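Local coordinates for protein osa (Shigella flexneri, PDB 4O7K) that suppresses the oncogenicity of Agrobacterium tumefaciens, acting as a plasmid fertility inhibition factor of the ParB/Srx superfamily, at residues 15-18 with 19-23; 70-73 with 74-77; 126-129 with 130-133. The protein carries 1 engineered substitution. All blocks are in the same frame, centred on the assembly; numbering follows the deposited sequence.

In the fold
From the N terminus, helix 4-24 carries contact 1 (15-18 with 19-23), two successive turns near its C-terminal end. The chain then reaches strand 67-72, whose passage into helix 73-81 is contact 2 (70-73 with 74-77). Contact 3 (126-129 with 130-133) comes last and closes the tight hairpin between strands 118-128 and 131-136. The three lie in series, none crossing or enclosing another. Contacts 1 and 2 touch, their centres about 12 Å apart, because L18 and E21 pack on L74 and L18 also on Y77. Contact 3 stands apart, its nearest atoms about 7 Å from either, at the edge of the five-stranded sheet.

Contact 1 (15-18 with 19-23); sequences IRRL and DKELA
Two consecutive turns of helix 4-24 meet here through i to i+4 pairs, among them R17 with E21. In the conformer described, one of two modelled for this arginine, R17 NE forms a salt bridge to E21 OE2 at 2.9 Å. OE2 comes to the guanidinium obliquely, with the guanidinium and carboxylate planes 32° apart, and the bridge runs through NE alone, with no second N-O pair of comparable length. The bend of the arginine chain at its third torsion (98°) turns NE toward the glutamate, while E21 runs extended beyond CG. The other carboxylate oxygen, E21 OE1, rests 3.7 Å from L18 CD2, which places an apolar methyl beside the charged group.

One residue earlier in each turn, R16 and K20 pair without opposite charge. K20 CE sits over the centre of one face of the R16 guanidinium, 3.3 Å from CZ, and the bend at the last lysine torsion (chi4 -60°) leaves NZ 4.0 Å from R16 NH2. These like charges are close, but both side chains are exposed, where solvent probably screens the repulsion.

The backbone evidence for regular alpha-helix is four successive bonds, the shortest from L22 N to L18 O at 2.8 Å. D19 lies alongside I15, with OD2 at 4.1 Å from I15 CG2, but its main polar partner is R78, which forms a salt bridge with OD1. L18 is buried against L74, Y77 and L81, and E21 also touches L74; this side of helix 4-24 therefore packs against helix 73-81, which follows strand 67-72.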
ATOM      1  N   ILE A  15       1.815 -12.757 -11.021  1.00 27.88           N
ATOM      2  CA  ILE A  15       0.401 -12.697 -10.672  1.00 31.87           C
ATOM      3  C   ILE A  15      -0.123 -14.083 -10.307  1.00 32.51           C
ATOM      4  O   ILE A  15      -0.843 -14.249  -9.323  1.00 29.45           O
ATOM      5  CB  ILE A  15      -0.428 -12.091 -11.829  1.00 28.86           C
ATOM      6  CG1 ILE A  15      -0.103 -10.600 -11.953  1.00 26.68           C
ATOM      7  CG2 ILE A  15      -1.920 -12.323 -11.616  1.00 29.35           C
ATOM      8  CD1 ILE A  15      -0.586  -9.968 -13.257  1.00 27.76           C
ATOM      9  N   ARG A  16       0.266 -15.095 -11.071  1.00 29.45           N
ATOM     10  CA  ARG A  16      -0.176 -16.451 -10.752  1.00 33.18           C
ATOM     11  C   ARG A  16       0.384 -16.914  -9.389  1.00 34.39           C
ATOM     12  O   ARG A  16      -0.299 -17.623  -8.645  1.00 38.38           O
ATOM     13  CB  ARG A  16       0.225 -17.417 -11.873  1.00 40.53           C
ATOM     14  CG  ARG A  16      -0.255 -18.849 -11.693  1.00 42.04           C
ATOM     15  CD  ARG A  16       0.749 -19.821 -12.292  1.00 55.14           C
ATOM     16  NE  ARG A  16       0.294 -21.210 -12.241  1.00 68.91           N
ATOM     17  CZ  ARG A  16       0.979 -22.202 -11.676  1.00 71.42           C
ATOM     18  NH1 ARG A  16       2.143 -21.958 -11.083  1.00 59.83           N
ATOM     19  NH2 ARG A  16       0.487 -23.436 -11.682  1.00 72.19           N
ATOM     20  N   ARG A  17       1.614 -16.505  -9.075  0.57 32.15           N
ATOM     21  CA  ARG A  17       2.242 -16.818  -7.783  0.57 32.79           C
ATOM     22  C   ARG A  17       1.441 -16.191  -6.652  0.57 36.29           C
ATOM     23  O   ARG A  17       1.152 -16.835  -5.636  0.57 35.82           O
ATOM     24  CB  ARG A  17       3.690 -16.310  -7.740  0.57 34.70           C
ATOM     25  CG  ARG A  17       4.480 -16.723  -6.498  0.57 40.07           C
ATOM     26  CD  ARG A  17       5.785 -15.921  -6.332  0.57 43.42           C
ATOM     27  NE  ARG A  17       5.644 -14.798  -5.396  0.57 47.21           N
ATOM     28  CZ  ARG A  17       6.632 -13.976  -5.046  0.57 48.76           C
ATOM     29  NH1 ARG A  17       7.850 -14.142  -5.550  0.57 52.44           N
ATOM     30  NH2 ARG A  17       6.406 -12.989  -4.189  0.57 39.57           N
ATOM     31  N   LEU A  18       1.084 -14.926  -6.842  1.00 31.04           N
ATOM     32  CA  LEU A  18       0.289 -14.194  -5.867  1.00 31.53           C
ATOM     33  C   LEU A  18      -1.090 -14.833  -5.685  1.00 29.69           C
ATOM     34  O   LEU A  18      -1.607 -14.887  -4.572  1.00 30.54           O
ATOM     35  CB  LEU A  18       0.155 -12.732  -6.297  1.00 26.42           C
ATOM     36  CG  LEU A  18       1.477 -11.963  -6.192  1.00 28.54           C
ATOM     37  CD1 LEU A  18       1.403 -10.626  -6.926  1.00 27.96           C
ATOM     38  CD2 LEU A  18       1.874 -11.760  -4.734  1.00 28.30           C
ATOM     39  N   ASP A  19      -1.669 -15.323  -6.780  1.00 29.42           N
ATOM     40  CA  ASP A  19      -2.989 -15.944  -6.746  1.00 33.75           C
ATOM     41  C   ASP A  19      -2.970 -17.102  -5.769  1.00 41.01           C
ATOM     42  O   ASP A  19      -3.866 -17.243  -4.930  1.00 38.80           O
ATOM     43  CB  ASP A  19      -3.410 -16.439  -8.131  1.00 34.11           C
ATOM     44  CG  ASP A  19      -3.883 -15.319  -9.049  1.00 42.81           C
ATOM     45  OD1 ASP A  19      -4.181 -14.206  -8.557  1.00 37.00           O
ATOM     46  OD2 ASP A  19      -3.965 -15.561 -10.277  1.00 36.54           O
ATOM     47  N   LYS A  20      -1.921 -17.912  -5.871  1.00 38.22           N
ATOM     48  CA  LYS A  20      -1.758 -19.072  -5.001  1.00 41.16           C
ATOM     49  C   LYS A  20      -1.412 -18.702  -3.555  1.00 39.36           C
ATOM     50  O   LYS A  20      -1.954 -19.293  -2.628  1.00 44.46           O
ATOM     51  CB  LYS A  20      -0.691 -20.001  -5.573  1.00 36.44           C
ATOM     52  CG  LYS A  20      -1.048 -20.487  -6.961  1.00 47.66           C
ATOM     53  CD  LYS A  20      -0.119 -21.574  -7.443  1.00 61.36           C
ATOM     54  CE  LYS A  20      -0.610 -22.115  -8.772  1.00 63.80           C
ATOM     55  NZ  LYS A  20      -1.992 -22.680  -8.650  1.00 70.98           N
ATOM     56  N   GLU A  21      -0.514 -17.737  -3.361  1.00 36.70           N
ATOM     57  CA  GLU A  21      -0.161 -17.301  -2.011  1.00 34.61           C
ATOM     58  C   GLU A  21      -1.400 -16.774  -1.309  1.00 41.63           C
ATOM     59  O   GLU A  21      -1.624 -17.046  -0.130  1.00 42.66           O
ATOM     60  CB  GLU A  21       0.932 -16.230  -2.029  1.00 34.06           C
ATOM     61  CG  GLU A  21       2.290 -16.738  -2.476  1.00 40.85           C
ATOM     62  CD  GLU A  21       3.305 -15.626  -2.650  1.00 48.23           C
ATOM     63  OE1 GLU A  21       2.941 -14.450  -2.446  1.00 46.15           O
ATOM     64  OE2 GLU A  21       4.470 -15.929  -2.987  1.00 52.70           O
ATOM     65  N   LEU A  22      -2.215 -16.035  -2.049  1.00 30.50           N
ATOM     66  CA  LEU A  22      -3.448 -15.471  -1.506  1.00 32.40           C
ATOM     67  C   LEU A  22      -4.460 -16.564  -1.184  1.00 45.79           C
ATOM     68  O   LEU A  22      -5.170 -16.490  -0.173  1.00 38.26           O
ATOM     69  CB  LEU A  22      -4.049 -14.461  -2.491  1.00 30.68           C
ATOM     70  CG  LEU A  22      -3.359 -13.098  -2.506  1.00 31.86           C
ATOM     71  CD1 LEU A  22      -3.735 -12.319  -3.756  1.00 29.92           C
ATOM     72  CD2 LEU A  22      -3.714 -12.308  -1.253  1.00 31.01           C
ATOM     73  N   ALA A  23      -4.517 -17.583  -2.037  1.00 39.35           N
ATOM     74  CA  ALA A  23      -5.448 -18.686  -1.826  1.00 47.83           C
ATOM     75  C   ALA A  23      -5.057 -19.520  -0.605  1.00 46.53           C
ATOM     76  O   ALA A  23      -5.925 -20.025   0.104  1.00 47.73           O
ATOM     77  CB  ALA A  23      -5.530 -19.563  -3.077  1.00 46.19           C
TER

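Contact 2 (70-73 with 74-77); sequences YVNG and LAFY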
ATOM      1  N   TYR A  70      -7.216  -0.150   4.618  1.00 22.96           N
ATOM      2  CA  TYR A  70      -6.139  -1.043   5.033  1.00 21.95           C
ATOM      3  C   TYR A  70      -6.066  -2.161   4.022  1.00 24.88           C
ATOM      4  O   TYR A  70      -7.032  -2.908   3.851  1.00 21.92           O
ATOM      5  CB  TYR A  70      -6.386  -1.602   6.430  1.00 21.05           C
ATOM      6  CG  TYR A  70      -6.439  -0.530   7.487  1.00 23.11           C
ATOM      7  CD1 TYR A  70      -5.297   0.180   7.840  1.00 23.49           C
ATOM      8  CD2 TYR A  70      -7.634  -0.209   8.111  1.00 27.55           C
ATOM      9  CE1 TYR A  70      -5.345   1.177   8.796  1.00 26.93           C
ATOM     10  CE2 TYR A  70      -7.696   0.786   9.055  1.00 27.98           C
ATOM     11  CZ  TYR A  70      -6.549   1.465   9.401  1.00 32.27           C
ATOM     12  OH  TYR A  70      -6.619   2.444  10.352  1.00 31.32           O
ATOM     13  N   VAL A  71      -4.938  -2.282   3.333  1.00 23.83           N
ATOM     14  CA  VAL A  71      -4.889  -3.261   2.262  1.00 24.43           C
ATOM     15  C   VAL A  71      -4.001  -4.445   2.588  1.00 25.20           C
ATOM     16  O   VAL A  71      -2.996  -4.343   3.297  1.00 24.02           O
ATOM     17  CB  VAL A  71      -4.421  -2.640   0.904  1.00 24.41           C
ATOM     18  CG1 VAL A  71      -5.341  -1.493   0.494  1.00 23.29           C
ATOM     19  CG2 VAL A  71      -2.986  -2.168   0.980  1.00 22.68           C
ATOM     20  N   ASN A  72      -4.426  -5.588   2.080  1.00 24.75           N
ATOM     21  CA  ASN A  72      -3.611  -6.776   2.026  1.00 24.95           C
ATOM     22  C   ASN A  72      -2.476  -6.521   1.041  1.00 27.75           C
ATOM     23  O   ASN A  72      -2.714  -6.378  -0.165  1.00 24.74           O
ATOM     24  CB  ASN A  72      -4.486  -7.960   1.600  1.00 24.59           C
ATOM     25  CG  ASN A  72      -3.721  -9.255   1.496  1.00 31.11           C
ATOM     26  OD1 ASN A  72      -2.590  -9.295   1.012  1.00 33.38           O
ATOM     27  ND2 ASN A  72      -4.351 -10.338   1.935  1.00 30.89           N
ATOM     28  N   GLY A  73      -1.247  -6.448   1.544  1.00 24.47           N
ATOM     29  CA  GLY A  73      -0.093  -6.163   0.697  1.00 25.62           C
ATOM     30  C   GLY A  73       0.005  -6.994  -0.574  1.00 28.06           C
ATOM     31  O   GLY A  73       0.224  -6.452  -1.664  1.00 26.76           O
ATOM     32  N   LEU A  74      -0.154  -8.310  -0.449  1.00 23.06           N
ATOM     33  CA  LEU A  74      -0.081  -9.189  -1.619  1.00 26.04           C
ATOM     34  C   LEU A  74      -1.197  -8.902  -2.626  1.00 25.84           C
ATOM     35  O   LEU A  74      -0.987  -8.992  -3.834  1.00 27.04           O
ATOM     36  CB  LEU A  74      -0.157 -10.656  -1.201  1.00 28.01           C
ATOM     37  CG  LEU A  74       1.018 -11.239  -0.410  1.00 34.83           C
ATOM     38  CD1 LEU A  74       0.812 -12.734  -0.250  1.00 33.29           C
ATOM     39  CD2 LEU A  74       2.362 -10.943  -1.071  1.00 34.96           C
ATOM     40  N   ALA A  75      -2.389  -8.590  -2.124  1.00 24.39           N
ATOM     41  CA  ALA A  75      -3.503  -8.272  -3.019  1.00 23.43           C
ATOM     42  C   ALA A  75      -3.267  -6.937  -3.717  1.00 24.96           C
ATOM     43  O   ALA A  75      -3.602  -6.767  -4.896  1.00 26.72           O
ATOM     44  CB  ALA A  75      -4.803  -8.245  -2.259  1.00 27.72           C
ATOM     45  N   PHE A  76      -2.711  -5.989  -2.972  1.00 24.00           N
ATOM     46  CA  PHE A  76      -2.412  -4.661  -3.496  1.00 23.34           C
ATOM     47  C   PHE A  76      -1.368  -4.773  -4.599  1.00 24.61           C
ATOM     48  O   PHE A  76      -1.516  -4.180  -5.671  1.00 25.32           O
ATOM     49  CB  PHE A  76      -1.927  -3.754  -2.359  1.00 21.52           C
ATOM     50  CG  PHE A  76      -1.600  -2.353  -2.782  1.00 23.09           C
ATOM     51  CD1 PHE A  76      -2.573  -1.364  -2.767  1.00 20.86           C
ATOM     52  CD2 PHE A  76      -0.310  -2.013  -3.162  1.00 25.12           C
ATOM     53  CE1 PHE A  76      -2.264  -0.065  -3.128  1.00 21.76           C
ATOM     54  CE2 PHE A  76       0.003  -0.715  -3.519  1.00 22.44           C
ATOM     55  CZ  PHE A  76      -0.979   0.257  -3.509  1.00 25.69           C
ATOM     56  N   TYR A  77      -0.322  -5.551  -4.309  1.00 24.62           N
ATOM     57  CA  TYR A  77       0.746  -5.856  -5.250  1.00 24.68           C
ATOM     58  C   TYR A  77       0.164  -6.438  -6.537  1.00 27.49           C
ATOM     59  O   TYR A  77       0.491  -5.978  -7.628  1.00 25.24           O
ATOM     60  CB  TYR A  77       1.733  -6.828  -4.596  1.00 27.00           C
ATOM     61  CG  TYR A  77       2.948  -7.247  -5.405  1.00 26.77           C
ATOM     62  CD1 TYR A  77       3.438  -6.474  -6.460  1.00 28.53           C
ATOM     63  CD2 TYR A  77       3.619  -8.423  -5.085  1.00 28.12           C
ATOM     64  CE1 TYR A  77       4.564  -6.880  -7.174  1.00 30.62           C
ATOM     65  CE2 TYR A  77       4.723  -8.833  -5.782  1.00 32.23           C
ATOM     66  CZ  TYR A  77       5.195  -8.069  -6.823  1.00 32.21           C
ATOM     67  OH  TYR A  77       6.304  -8.508  -7.497  1.00 31.51           O
TER
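The side chain of N72 supplies the capping bond at the start of helix 73-81. Its OD1 accepts from A75 N at 3.2 Å with an N-H...O angle of 159°, a fairly straight bond at the hydrogen. At the acceptor the approach is less regular, since the donor stands 55° out of the amide carbonyl plane. With CG anti to the backbone N (chi1 179°), the amide swings toward the N-H groups of the first turn, bringing OD1 to A75 N.

Main-chain bonds begin at once. F76 N donates to N72 O at 2.8 Å, and Y77 N donates to G73 O at the same length. N72 thus engages the first turn with both its backbone carbonyl and its side-chain oxygen.

Apolar contact comes from V71, whose CG2 lies 3.8 Å from F76 CB and meets the phenyl ring obliquely. The first torsion of F76 carries its ring away from segment 70-73, to an edge-to-face contact with F154 of the neighbouring strand 153-158. On the capping side, N72 CB and A75 CB are 3.9 Å apart. Beyond the turn, the hydroxyl of Y77 is hydrogen-bonded to E14 and to K94 N.

Together these features define an asparagine N-cap at a direct strand-to-helix junction, where the central strand of the three-stranded sheet passes into helix 73-81.

Contact 3 (126-129 with 130-133); sequences TMIL and GHFA
Four backbone hydrogen bonds join T126 to A133 and I128 to H131, closing a beta hairpin through a type I' turn from I128 to H131. I128 N donates to H131 O at 2.8 Å with an N-H...O angle of 171°, and H131 N donates back to I128 O. Farther from the turn, the T126-A133 pair is bonded both ways. M127 and F132 form the non-hydrogen-bonded pair between them, and M127 CA adds a C-H...O contact to H131 O at 3.3 Å.

The H131 ring is folded back over the turn. Its CG lies between the backbone N and the carbonyl carbon (chi1 58°), a torsion that swings the ring back across the hairpin and lays one face over I128 O, with CG 3.1 Å from that oxygen. The ring's hydrogen bond is elsewhere, from NE2 to A82 O.

On this same sheet face, A133 CB meets I128 CG1 at 4.1 Å and T126 CG2 at 4.0 Å, while L83 touches all three of these residues. F132, on the other face, stacks with H170. The bent chain of M127, also on that face, leads back toward the turn, where SD comes 3.2 Å from G130 N.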
ATOM      1  N   THR A 126      -9.048   1.428 -10.730  1.00 24.49           N
ATOM      2  CA  THR A 126      -9.192   1.773 -12.137  1.00 23.11           C
ATOM      3  C   THR A 126      -9.451   0.507 -12.947  1.00 26.75           C
ATOM      4  O   THR A 126      -9.472  -0.602 -12.404  1.00 26.63           O
ATOM      5  CB  THR A 126      -7.934   2.540 -12.673  1.00 23.29           C
ATOM      6  OG1 THR A 126      -8.225   3.143 -13.947  1.00 25.72           O
ATOM      7  CG2 THR A 126      -6.716   1.629 -12.785  1.00 25.24           C
ATOM      8  N   MET A 127      -9.662   0.683 -14.250  1.00 30.38           N
ATOM      9  CA  MET A 127      -9.959  -0.418 -15.157  1.00 32.47           C
ATOM     10  C   MET A 127      -8.916  -0.424 -16.271  1.00 31.64           C
ATOM     11  O   MET A 127      -8.657   0.607 -16.890  1.00 31.44           O
ATOM     12  CB  MET A 127     -11.379  -0.276 -15.725  1.00 30.58           C
ATOM     13  CG  MET A 127     -11.900  -1.466 -16.533  1.00 36.59           C
ATOM     14  SD  MET A 127     -11.274  -1.504 -18.225  1.00 41.19           S
ATOM     15  CE  MET A 127     -11.947   0.023 -18.853  1.00 43.02           C
ATOM     16  N   ILE A 128      -8.308  -1.581 -16.501  1.00 28.06           N
ATOM     17  CA  ILE A 128      -7.282  -1.738 -17.525  1.00 29.26           C
ATOM     18  C   ILE A 128      -7.617  -2.975 -18.329  1.00 35.51           C
ATOM     19  O   ILE A 128      -7.746  -4.056 -17.761  1.00 31.10           O
ATOM     20  CB  ILE A 128      -5.867  -1.891 -16.923  1.00 33.17           C
ATOM     21  CG1 ILE A 128      -5.426  -0.593 -16.232  1.00 30.73           C
ATOM     22  CG2 ILE A 128      -4.869  -2.298 -18.004  1.00 34.91           C
ATOM     23  CD1 ILE A 128      -5.198   0.581 -17.171  1.00 35.76           C
ATOM     24  N   LEU A 129      -7.792  -2.804 -19.642  1.00 39.43           N
ATOM     25  CA  LEU A 129      -8.105  -3.916 -20.543  1.00 39.46           C
ATOM     26  C   LEU A 129      -9.197  -4.822 -19.994  1.00 37.40           C
ATOM     27  O   LEU A 129      -9.072  -6.046 -20.005  1.00 43.33           O
ATOM     28  CB  LEU A 129      -6.846  -4.739 -20.832  1.00 39.14           C
ATOM     29  CG  LEU A 129      -5.775  -3.963 -21.602  1.00 43.05           C
ATOM     30  CD1 LEU A 129      -4.550  -4.834 -21.830  1.00 49.38           C
ATOM     31  CD2 LEU A 129      -6.327  -3.433 -22.927  1.00 45.90           C
ATOM     32  N   GLY A 130     -10.253  -4.216 -19.477  1.00 34.21           N
ATOM     33  CA  GLY A 130     -11.369  -4.977 -18.962  1.00 42.16           C
ATOM     34  C   GLY A 130     -11.166  -5.634 -17.608  1.00 39.03           C
ATOM     35  O   GLY A 130     -11.979  -6.470 -17.225  1.00 51.09           O
ATOM     36  N   HIS A 131     -10.105  -5.282 -16.878  1.00 36.31           N
ATOM     37  CA  HIS A 131      -9.955  -5.817 -15.517  1.00 35.17           C
ATOM     38  C   HIS A 131      -9.629  -4.760 -14.463  1.00 32.25           C
ATOM     39  O   HIS A 131      -9.191  -3.648 -14.764  1.00 30.28           O
ATOM     40  CB  HIS A 131      -8.893  -6.933 -15.468  1.00 40.46           C
ATOM     41  CG  HIS A 131      -7.531  -6.525 -15.939  1.00 44.16           C
ATOM     42  ND1 HIS A 131      -7.024  -6.899 -17.163  1.00 39.70           N
ATOM     43  CD2 HIS A 131      -6.553  -5.799 -15.337  1.00 37.52           C
ATOM     44  CE1 HIS A 131      -5.801  -6.414 -17.306  1.00 39.18           C
ATOM     45  NE2 HIS A 131      -5.495  -5.738 -16.215  1.00 35.91           N
ATOM     46  N   PHE A 132      -9.868  -5.123 -13.211  1.00 31.35           N
ATOM     47  CA  PHE A 132      -9.606  -4.235 -12.092  1.00 25.59           C
ATOM     48  C   PHE A 132      -8.105  -4.011 -11.914  1.00 26.23           C
ATOM     49  O   PHE A 132      -7.312  -4.936 -12.075  1.00 29.04           O
ATOM     50  CB  PHE A 132     -10.204  -4.805 -10.804  1.00 24.30           C
ATOM     51  CG  PHE A 132     -10.007  -3.918  -9.626  1.00 28.74           C
ATOM     52  CD1 PHE A 132     -10.906  -2.898  -9.361  1.00 30.24           C
ATOM     53  CD2 PHE A 132      -8.897  -4.067  -8.802  1.00 23.41           C
ATOM     54  CE1 PHE A 132     -10.716  -2.054  -8.285  1.00 30.16           C
ATOM     55  CE2 PHE A 132      -8.702  -3.227  -7.729  1.00 26.89           C
ATOM     56  CZ  PHE A 132      -9.617  -2.217  -7.467  1.00 24.29           C
ATOM     57  N   ALA A 133      -7.724  -2.784 -11.571  1.00 24.96           N
ATOM     58  CA  ALA A 133      -6.342  -2.497 -11.221  1.00 28.62           C
ATOM     59  C   ALA A 133      -6.265  -1.323 -10.254  1.00 25.53           C
ATOM     60  O   ALA A 133      -7.256  -0.642 -10.010  1.00 24.32           O
ATOM     61  CB  ALA A 133      -5.510  -2.203 -12.486  1.00 22.38           C
TER